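PDB 3I16: aluminum resistance protein from Clostridium novyi, which probably cleaves carbon-sulfur bonds with pyridoxal-5'-phosphate as cofactor and is thought to take part in aluminum resistance. Local coordinates for residues Y188-A193 and S336-D341; N28-Q33 and G307-S312; C122-P125 and L129-V132; I182-G187 and T227-D232. All blocks are in the same frame, centred on the assembly; numbering follows the deposited sequence. Where two conformers were deposited one is given.

Contact 1. Residues Y188-A193 and S336-D341; sequences YGWRRA and SIKFND
Lys338 lies across the indole of Trp190, and its chain can be followed from CB at the benzene rim to the ammonium over the pyrrole ring. CB starts beside the benzene end, 3.6 Å from Trp190 CH2. With CG anti to the backbone N (chi1 -176°), CG and CD arch clear of the ring, and the bend at chi3 then brings CE over the face: it sits 3.8 Å from the centroid of the Trp190 six-membered ring, a CH-pi contact almost on the ring normal. One bond further, NZ stands over the five-membered ring, 4.0 Å from its centroid and 11° off the normal, in a cation-pi interaction. Ser336 CB comes in obliquely, 3.9 Å from Trp190 CZ3. Its hydroxyl is turned to a different task: Ser336 OG lies 2.9 Å from a bridging water, which also makes weak bonds to Gly189 O and Arg191 N. The Trp190 side chain also touches Glu321 and Met323 on the adjoining strand 321-323, and Lys338 touches Glu321 as well. The loop is thus fixed to strand 335-338 by a lysine that meets the indole at both ends, CB and CE by apolar contact and its charge over the pi cloud, while a water links the Ser336 hydroxyl to the loop backbone, weakly on the loop side.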
# COMPACT_ATOMS: atom_id res chain seq x y z
N TYR B 188 17.09 19.50 -23.35
CA TYR B 188 18.33 19.11 -24.02
C TYR B 188 18.88 20.23 -24.90
O TYR B 188 18.92 20.11 -26.13
CB TYR B 188 18.18 17.82 -24.83
CG TYR B 188 17.88 16.55 -24.03
CD1 TYR B 188 18.50 16.32 -22.80
CD2 TYR B 188 17.06 15.56 -24.55
CE1 TYR B 188 18.26 15.17 -22.09
CE2 TYR B 188 16.81 14.38 -23.83
CZ TYR B 188 17.41 14.21 -22.60
OH TYR B 188 17.19 13.06 -21.87
N GLY B 189 19.33 21.31 -24.28
CA GLY B 189 19.90 22.43 -25.02
C GLY B 189 21.29 22.73 -24.52
O GLY B 189 21.99 21.86 -23.98
N TRP B 190 21.71 23.98 -24.70
CA TRP B 190 23.00 24.44 -24.24
C TRP B 190 22.81 25.93 -24.03
O TRP B 190 23.21 26.76 -24.84
CB TRP B 190 24.09 24.12 -25.26
CG TRP B 190 25.47 24.52 -24.82
CD1 TRP B 190 26.14 25.65 -25.18
CD2 TRP B 190 26.34 23.79 -23.95
NE1 TRP B 190 27.38 25.67 -24.60
CE2 TRP B 190 27.53 24.54 -23.84
CE3 TRP B 190 26.24 22.58 -23.27
CZ2 TRP B 190 28.61 24.11 -23.07
CZ3 TRP B 190 27.31 22.17 -22.50
CH2 TRP B 190 28.47 22.93 -22.40
N ARG B 191 22.15 26.24 -22.92
CA ARG B 191 21.80 27.59 -22.55
C ARG B 191 21.39 27.54 -21.09
O ARG B 191 21.10 26.47 -20.54
CB ARG B 191 20.64 28.11 -23.41
CG ARG B 191 19.35 27.27 -23.27
CD ARG B 191 18.19 27.84 -24.09
NE ARG B 191 16.88 27.24 -23.80
CZ ARG B 191 16.14 27.50 -22.71
NH1 ARG B 191 16.59 28.27 -21.74
NH2 ARG B 191 14.93 26.93 -22.56
N ARG B 192 21.32 28.70 -20.47
CA ARG B 192 20.92 28.78 -19.07
C ARG B 192 19.42 28.70 -18.91
O ARG B 192 18.69 29.13 -19.80
CB ARG B 192 21.42 30.08 -18.48
CG ARG B 192 22.95 30.16 -18.46
CD ARG B 192 23.40 31.51 -17.95
NE ARG B 192 22.92 31.73 -16.59
CZ ARG B 192 22.85 32.91 -15.98
NH1 ARG B 192 23.21 34.03 -16.61
NH2 ARG B 192 22.39 32.99 -14.74
N ALA B 193 18.96 28.15 -17.80
CA ALA B 193 17.54 28.09 -17.46
C ALA B 193 17.07 29.50 -17.19
O ALA B 193 17.87 30.34 -16.74
CB ALA B 193 17.34 27.25 -16.20
N SER B 336 25.01 20.61 -17.44
CA SER B 336 25.36 20.08 -18.75
C SER B 336 26.88 20.04 -18.91
O SER B 336 27.56 20.97 -18.46
CB SER B 336 24.76 20.96 -19.87
OG SER B 336 23.38 21.22 -19.66
N ILE B 337 27.38 18.98 -19.57
CA ILE B 337 28.80 18.78 -19.83
C ILE B 337 28.96 18.42 -21.32
O ILE B 337 28.41 17.42 -21.77
CB ILE B 337 29.35 17.60 -18.99
CG1 ILE B 337 28.89 17.66 -17.53
CG2 ILE B 337 30.86 17.52 -19.09
CD1 ILE B 337 29.19 16.41 -16.78
N LYS B 338 29.72 19.22 -22.07
CA LYS B 338 29.97 18.97 -23.48
C LYS B 338 31.24 18.14 -23.54
O LYS B 338 32.33 18.62 -23.20
CB LYS B 338 30.13 20.28 -24.25
CG LYS B 338 30.29 20.12 -25.77
CD LYS B 338 30.29 21.45 -26.57
CE LYS B 338 28.93 22.18 -26.48
NZ LYS B 338 28.76 23.32 -27.46
N PHE B 339 31.11 16.87 -23.91
CA PHE B 339 32.27 15.99 -24.02
C PHE B 339 32.97 16.10 -25.37
O PHE B 339 34.19 15.97 -25.40
CB PHE B 339 31.90 14.53 -23.71
CG PHE B 339 31.62 14.28 -22.25
CD1 PHE B 339 32.67 14.17 -21.35
CD2 PHE B 339 30.33 14.16 -21.78
CE1 PHE B 339 32.43 13.95 -20.02
CE2 PHE B 339 30.08 13.94 -20.43
CZ PHE B 339 31.12 13.83 -19.55
N ASN B 340 32.23 16.36 -26.45
CA ASN B 340 32.81 16.40 -27.81
C ASN B 340 33.57 15.10 -28.07
O ASN B 340 34.69 15.11 -28.61
CB ASN B 340 33.69 17.64 -28.03
CG ASN B 340 32.88 18.86 -28.44
OD1 ASN B 340 31.94 18.76 -29.24
ND2 ASN B 340 33.25 20.02 -27.91
N ASP B 341 32.93 14.00 -27.67
CA ASP B 341 33.49 12.66 -27.72
C ASP B 341 32.41 11.69 -27.24
O ASP B 341 32.04 11.69 -26.07
CB ASP B 341 34.72 12.57 -26.81
CG ASP B 341 35.41 11.23 -26.90
OD1 ASP B 341 34.71 10.22 -27.13
OD2 ASP B 341 36.64 11.20 -26.76
O HOH W 1 22.20 23.29 -21.30

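Contact 2. Residues N28-Q33 and G307-S312; sequences NDIQNQ and GAILCS
The bond from Ser312 N to Ala308 O, 2.8 Å long, belongs to the turn of helix 287-318 that presents Ile309 and Leu310 to Ile30 on helix 17-54. Across the gap the side chains that touch are all apolar, and Ile30 makes the close contacts from its side. CB and the CG2 methyl meet Ile309: Ile30 CB and Ile309 CG2 are 4.0 Å apart, and Ile30 CG2 is at the same distance from that methyl. The CG1-CD1 arm, with CG1 set between the backbone N and the carbonyl carbon (chi1 73°), reaches Leu310. There Ile30 CD1 stops 3.5 Å from Leu310 CA and 3.8 Å from Leu310 CB, so the methyl rests on the helix backbone as much as on the side chain; Leu310 CD1 is also near that methyl, at 4.0 Å from Ile30 CD1. The backbones come close accordingly, with Ile30 CA 7.0 Å from Leu310 CA. A salt bridge between Asp29 and Arg313 flanks this apolar contact. Ile309 also packs on Phe34 and Leu37 further along helix 17-54, Leu310 reaches Phe411 and Lys415 of helix 411-425, and Cys311 turns away from Ile30 to pack on Ile337 of strand 335-338.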
# COMPACT_ATOMS: atom_id res chain seq x y z
N ASN B 28 36.96 23.60 -2.63
CA ASN B 28 37.50 24.85 -2.15
C ASN B 28 36.90 26.02 -2.97
O ASN B 28 36.41 27.00 -2.40
CB ASN B 28 39.05 24.88 -2.24
CG ASN B 28 39.75 23.90 -1.27
OD1 ASN B 28 39.20 23.49 -0.25
ND2 ASN B 28 41.01 23.55 -1.58
N ASP B 29 36.93 25.90 -4.31
CA ASP B 29 36.42 26.95 -5.21
C ASP B 29 34.91 27.27 -5.11
O ASP B 29 34.51 28.41 -5.30
CB ASP B 29 36.70 26.58 -6.67
CG ASP B 29 38.17 26.60 -7.02
OD1 ASP B 29 39.01 27.09 -6.24
OD2 ASP B 29 38.48 26.13 -8.14
N ILE B 30 34.08 26.27 -4.84
CA ILE B 30 32.62 26.48 -4.82
C ILE B 30 31.99 26.75 -3.46
O ILE B 30 30.79 27.03 -3.39
CB ILE B 30 31.89 25.27 -5.51
CG1 ILE B 30 31.93 24.02 -4.61
CG2 ILE B 30 32.50 25.01 -6.91
CD1 ILE B 30 31.52 22.72 -5.31
N GLN B 31 32.76 26.69 -2.36
CA GLN B 31 32.16 26.84 -1.01
C GLN B 31 31.28 28.05 -0.82
O GLN B 31 30.20 27.91 -0.27
CB GLN B 31 33.19 26.78 0.14
CG GLN B 31 33.65 25.37 0.48
CD GLN B 31 32.55 24.30 0.36
OE1 GLN B 31 31.68 24.17 1.25
NE2 GLN B 31 32.59 23.53 -0.74
N ASN B 32 31.72 29.21 -1.28
CA ASN B 32 30.93 30.42 -1.11
C ASN B 32 29.60 30.38 -1.83
O ASN B 32 28.63 30.95 -1.35
CB ASN B 32 31.73 31.69 -1.48
CG ASN B 32 32.81 32.00 -0.46
OD1 ASN B 32 32.77 31.52 0.68
ND2 ASN B 32 33.78 32.83 -0.86
N GLN B 33 29.54 29.67 -2.96
CA GLN B 33 28.31 29.56 -3.72
C GLN B 33 27.24 28.84 -2.92
O GLN B 33 26.07 29.10 -3.11
CB GLN B 33 28.54 28.81 -5.02
CG GLN B 33 29.60 29.44 -5.90
CD GLN B 33 29.20 30.81 -6.36
OE1 GLN B 33 28.02 31.07 -6.60
NE2 GLN B 33 30.18 31.68 -6.51
N GLY B 307 25.19 19.38 -5.80
CA GLY B 307 25.80 18.36 -6.66
C GLY B 307 26.07 18.89 -8.07
O GLY B 307 27.11 18.61 -8.65
N ALA B 308 25.11 19.64 -8.63
CA ALA B 308 25.26 20.24 -9.96
C ALA B 308 26.43 21.24 -10.00
O ALA B 308 27.22 21.25 -10.95
CB ALA B 308 23.95 20.94 -10.39
N ILE B 309 26.54 22.05 -8.95
CA ILE B 309 27.60 23.06 -8.88
C ILE B 309 28.97 22.39 -8.77
O ILE B 309 29.92 22.79 -9.45
CB ILE B 309 27.36 24.05 -7.69
CG1 ILE B 309 26.03 24.81 -7.92
CG2 ILE B 309 28.51 24.99 -7.58
CD1 ILE B 309 25.50 25.61 -6.71
N LEU B 310 29.07 21.37 -7.93
CA LEU B 310 30.31 20.60 -7.82
C LEU B 310 30.66 19.96 -9.18
O LEU B 310 31.81 19.96 -9.58
CB LEU B 310 30.18 19.50 -6.78
CG LEU B 310 31.26 18.40 -6.77
CD1 LEU B 310 32.60 18.99 -6.42
CD2 LEU B 310 30.83 17.30 -5.78
N CYS B 311 29.67 19.35 -9.83
CA CYS B 311 29.87 18.73 -11.13
C CYS B 311 30.40 19.79 -12.09
O CYS B 311 31.39 19.55 -12.75
CB CYS B 311 28.57 18.14 -11.65
SG CYS B 311 28.77 17.34 -13.27
N SER B 312 29.78 20.96 -12.12
CA SER B 312 30.23 22.04 -13.00
C SER B 312 31.72 22.36 -12.81
O SER B 312 32.52 22.36 -13.79
CB SER B 312 29.41 23.31 -12.72
OG SER B 312 29.83 24.42 -13.49

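Contact 3. Residues C122-P125 and L129-V132; sequences CGEP and LHDV
His130 turns back from helix 129-133 to the loop that precedes it and hydrogen-bonds the backbone of Pro125. The polar part of the contact is this one bond: His130 NE2 donates to Pro125 O over 2.7 Å, with an N-H...O angle of 151°. The oxygen lies almost exactly in the imidazole plane, as suits a ring N-H, whereas the donor sits above the carbonyl plane, 35° out of it, and so misses the lone pairs. Placing CG anti to the carbonyl carbon (chi1 -66°) swings the ring back toward the loop. Since NE2 gives its proton here, the bond sets which way round the imidazole sits.

The electrostatic part is looser. Glu124 OE1 approaches the ring edge, 3.8 Å from His130 CE1, with the carboxylate and ring planes steeply inclined to each other. OE1 is 4.5 Å from His130 NE2, so this is proximity and not an ion pair, although a carboxylate there could favour a protonated imidazole. Glu124 was modelled in two conformers, which suggests that it is mobile.

The apolar part pairs the proline with the leucine: Pro125 CB meets Leu129 CD2 at 4.0 Å.

Between the two segments lies Tyr126, a pyridoxal-phosphate-binding residue, so the contact closes the turn that bears it. Pro125 packs on His181 and Gln183 of strand 177-183 and on Tyr151 of strand 150-153, Leu129 leans on Thr101 and Leu104 of helix 100-111, and Val132 packs against Pro274 of the second subunit.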
# COMPACT_ATOMS: atom_id res chain seq x y z
N CYS B 122 10.17 30.30 -25.56
CA CYS B 122 11.55 29.86 -25.26
C CYS B 122 12.09 28.95 -26.34
O CYS B 122 12.87 28.03 -26.06
CB CYS B 122 11.61 29.17 -23.90
SG CYS B 122 11.04 30.31 -22.58
N GLY B 123 11.70 29.20 -27.58
CA GLY B 123 12.10 28.35 -28.67
C GLY B 123 11.28 27.06 -28.65
O GLY B 123 10.22 26.97 -27.98
N GLU B 124 11.78 26.05 -29.34
CA GLU B 124 11.09 24.77 -29.45
C GLU B 124 10.97 24.12 -28.07
O GLU B 124 11.97 24.06 -27.34
CB GLU B 124 11.81 23.82 -30.43
CG GLU B 124 13.18 23.25 -29.99
CD GLU B 124 13.76 22.27 -31.00
OE1 GLU B 124 13.10 21.99 -32.02
OE2 GLU B 124 14.89 21.78 -30.78
N PRO B 125 9.76 23.65 -27.69
CA PRO B 125 9.65 23.01 -26.38
C PRO B 125 10.37 21.67 -26.28
O PRO B 125 10.80 21.11 -27.30
CB PRO B 125 8.14 22.76 -26.22
CG PRO B 125 7.49 23.54 -27.35
CD PRO B 125 8.49 23.51 -28.43
N LEU B 129 6.88 17.10 -25.76
CA LEU B 129 5.72 17.95 -25.97
C LEU B 129 5.40 18.09 -27.46
O LEU B 129 4.28 18.47 -27.82
CB LEU B 129 5.94 19.30 -25.31
CG LEU B 129 4.82 19.94 -24.51
CD1 LEU B 129 4.16 18.95 -23.51
CD2 LEU B 129 5.40 21.14 -23.75
N HIS B 130 6.32 17.71 -28.34
CA HIS B 130 6.08 17.89 -29.78
C HIS B 130 4.88 17.12 -30.31
O HIS B 130 4.12 17.64 -31.14
CB HIS B 130 7.34 17.56 -30.58
CG HIS B 130 8.48 18.52 -30.33
ND1 HIS B 130 9.32 18.95 -31.33
CD2 HIS B 130 8.87 19.17 -29.20
CE1 HIS B 130 10.21 19.78 -30.82
NE2 HIS B 130 9.96 19.93 -29.53
N ASP B 131 4.68 15.89 -29.84
CA ASP B 131 3.52 15.09 -30.25
C ASP B 131 2.21 15.57 -29.61
O ASP B 131 1.14 15.38 -30.19
CB ASP B 131 3.74 13.62 -29.90
CG ASP B 131 4.76 12.93 -30.83
OD1 ASP B 131 5.15 13.50 -31.87
OD2 ASP B 131 5.15 11.80 -30.50
N VAL B 132 2.30 16.14 -28.43
CA VAL B 132 1.16 16.65 -27.71
C VAL B 132 0.61 17.84 -28.47
O VAL B 132 -0.61 17.95 -28.65
CB VAL B 132 1.55 17.07 -26.27
CG1 VAL B 132 0.38 17.68 -25.55
CG2 VAL B 132 2.08 15.84 -25.48

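Contact 4. Residues I182-G187 and T227-D232; sequences IQRSTG and TKEPTD. With PLP (pyridoxal-5'-phosphate), chain J.
Behind the pyridoxal-phosphate pocket, where strand 177-183 runs out into a loop, Arg184 extends away from the cofactor to form a buried salt bridge with Glu229. An almost fully extended chain, with CG anti to the backbone N (chi1 -177°), carries the guanidinium to the 227-232 loop. Arg184 NH1 donates to Glu229 OE1 over 3.3 Å with a bent N-H...O angle of 137°. The oxygen lies at the guanidinium edge, in its plane, but is itself met from above the carboxylate plane. Asn219 bonds both Arg184 NH1 and Glu229 OE1, Ser331 takes Arg184 NE, and Phe224 N holds Glu229 OE2. Arg184 NH2 gives a 2.9 Å bond to a water that also lies 2.8 Å from Lys228 O. The Pro230 ring packs against the arginine, its CD 3.8 Å from Arg184 NH1. On the cofactor side, Gln183 CD is 3.7 Å from the pyridoxal methyl C2A and Ser185 CB 3.8 Å from it. Gln183 NE2 donates to Ser185 O (2.9 Å) and Tyr126 N to Gln183 OE1, which probably fixes the amide's rotation beside the cofactor. Cofactor residues at the C-terminal ends of central strands, here with Asp218 on the adjacent strand, are the pattern of fold type I pyridoxal-phosphate enzymes.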
# COMPACT_ATOMS: atom_id res chain seq x y z
N ILE B 182 5.89 29.11 -21.52
CA ILE B 182 7.24 29.45 -21.12
C ILE B 182 7.92 28.26 -20.44
O ILE B 182 7.44 27.78 -19.42
CB ILE B 182 7.18 30.57 -20.07
CG1 ILE B 182 6.46 31.81 -20.60
CG2 ILE B 182 8.54 30.90 -19.57
CD1 ILE B 182 5.91 32.68 -19.45
N GLN B 183 9.03 27.80 -20.98
CA GLN B 183 9.75 26.69 -20.38
C GLN B 183 10.86 27.22 -19.50
O GLN B 183 11.74 27.91 -19.99
CB GLN B 183 10.32 25.81 -21.47
CG GLN B 183 10.91 24.51 -20.96
CD GLN B 183 11.29 23.62 -22.12
OE1 GLN B 183 10.43 23.17 -22.89
NE2 GLN B 183 12.60 23.36 -22.25
N ARG B 184 10.83 26.90 -18.21
CA ARG B 184 11.84 27.39 -17.28
C ARG B 184 13.20 26.70 -17.49
O ARG B 184 14.23 27.38 -17.67
CB ARG B 184 11.36 27.19 -15.85
CG ARG B 184 12.31 27.72 -14.82
CD ARG B 184 11.71 27.67 -13.47
NE ARG B 184 12.61 28.21 -12.45
CZ ARG B 184 12.27 28.34 -11.17
NH1 ARG B 184 11.06 28.00 -10.75
NH2 ARG B 184 13.15 28.81 -10.31
N SER B 185 13.19 25.37 -17.47
CA SER B 185 14.40 24.56 -17.63
C SER B 185 14.79 24.48 -19.10
O SER B 185 13.94 24.61 -19.98
CB SER B 185 14.15 23.16 -17.06
OG SER B 185 15.30 22.34 -17.17
N THR B 186 16.07 24.24 -19.38
CA THR B 186 16.52 24.21 -20.77
C THR B 186 16.24 22.94 -21.54
O THR B 186 16.28 22.95 -22.76
CB THR B 186 18.03 24.47 -20.86
OG1 THR B 186 18.73 23.39 -20.23
CG2 THR B 186 18.39 25.78 -20.17
N GLY B 187 15.98 21.82 -20.86
CA GLY B 187 15.80 20.56 -21.57
C GLY B 187 17.13 20.13 -22.18
O GLY B 187 18.19 20.39 -21.60
N THR B 227 13.45 31.93 -3.80
CA THR B 227 12.44 32.13 -2.79
C THR B 227 11.09 32.41 -3.46
O THR B 227 10.05 32.31 -2.80
CB THR B 227 12.79 33.28 -1.84
OG1 THR B 227 12.97 34.47 -2.60
CG2 THR B 227 14.07 32.98 -1.08
N LYS B 228 11.11 32.78 -4.74
CA LYS B 228 9.90 32.97 -5.53
C LYS B 228 9.73 31.86 -6.57
O LYS B 228 10.69 31.21 -6.98
CB LYS B 228 9.95 34.31 -6.28
CG LYS B 228 9.89 35.54 -5.39
CD LYS B 228 9.65 36.79 -6.22
CE LYS B 228 9.38 37.99 -5.33
NZ LYS B 228 10.50 38.20 -4.40
N GLU B 229 8.49 31.67 -6.99
CA GLU B 229 8.15 30.73 -8.06
C GLU B 229 7.49 31.58 -9.18
O GLU B 229 7.21 32.77 -8.98
CB GLU B 229 7.23 29.64 -7.54
CG GLU B 229 7.91 28.69 -6.52
CD GLU B 229 9.02 27.83 -7.12
OE1 GLU B 229 8.94 27.50 -8.32
OE2 GLU B 229 9.95 27.45 -6.37
N PRO B 230 7.26 30.98 -10.35
CA PRO B 230 6.70 31.80 -11.43
C PRO B 230 5.34 32.39 -11.11
O PRO B 230 4.99 33.44 -11.65
CB PRO B 230 6.61 30.83 -12.61
CG PRO B 230 7.67 29.83 -12.33
CD PRO B 230 7.66 29.65 -10.83
N THR B 231 4.59 31.74 -10.22
CA THR B 231 3.28 32.22 -9.82
C THR B 231 3.38 33.50 -8.95
O THR B 231 2.39 34.20 -8.77
CB THR B 231 2.52 31.11 -9.06
OG1 THR B 231 3.39 30.53 -8.09
CG2 THR B 231 2.07 30.00 -10.03
N ASP B 232 4.56 33.79 -8.41
CA ASP B 232 4.80 34.99 -7.63
C ASP B 232 5.15 36.15 -8.57
O ASP B 232 5.22 37.29 -8.11
CB ASP B 232 5.94 34.78 -6.61
CG ASP B 232 5.60 33.75 -5.57
OD1 ASP B 232 4.54 33.90 -4.94
OD2 ASP B 232 6.38 32.77 -5.39
N1 PLP J . 9.60 19.93 -19.26
C2 PLP J . 10.93 19.98 -18.96
C2A PLP J . 11.72 21.21 -19.31
C3 PLP J . 11.52 18.89 -18.33
O3 PLP J . 12.85 18.95 -18.02
C4 PLP J . 10.76 17.75 -18.02
C5 PLP J . 9.41 17.71 -18.34
C6 PLP J . 8.85 18.81 -18.94
C5A PLP J . 8.50 16.53 -18.01
O4P PLP J . 9.09 15.31 -18.31
P PLP J . 8.51 13.85 -17.88
O1P PLP J . 8.14 13.72 -16.41
O2P PLP J . 9.69 12.94 -18.13
O3P PLP J . 7.29 13.54 -18.74
O HOH W 2 12.07 28.89 -7.57

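In the fold
From the N terminus, the chain first enters contact 2 at 28-33 on helix 17-54, and that contact closes only at 307-312, enclosing the seven-stranded sheet. Nested inside it are contact 3, a tight local turn after strand 117-120, and contact 4, which spans strand 214-218 before closing at 227-232. Contact 1 opens at 188-193, directly after the first segment of contact 4, and closes at 336-341, so it crosses both contact 4 and contact 2. It ties the loop that follows the pocket residues Gln183 and Ser185 to the six-stranded sheet. Contacts 3 and 4 meet where Cys122 packs on Gln183; contacts 1 and 2 meet through Ile337 and Cys311. Contacts 2 and 3 lie on opposite sides of the chain's centre.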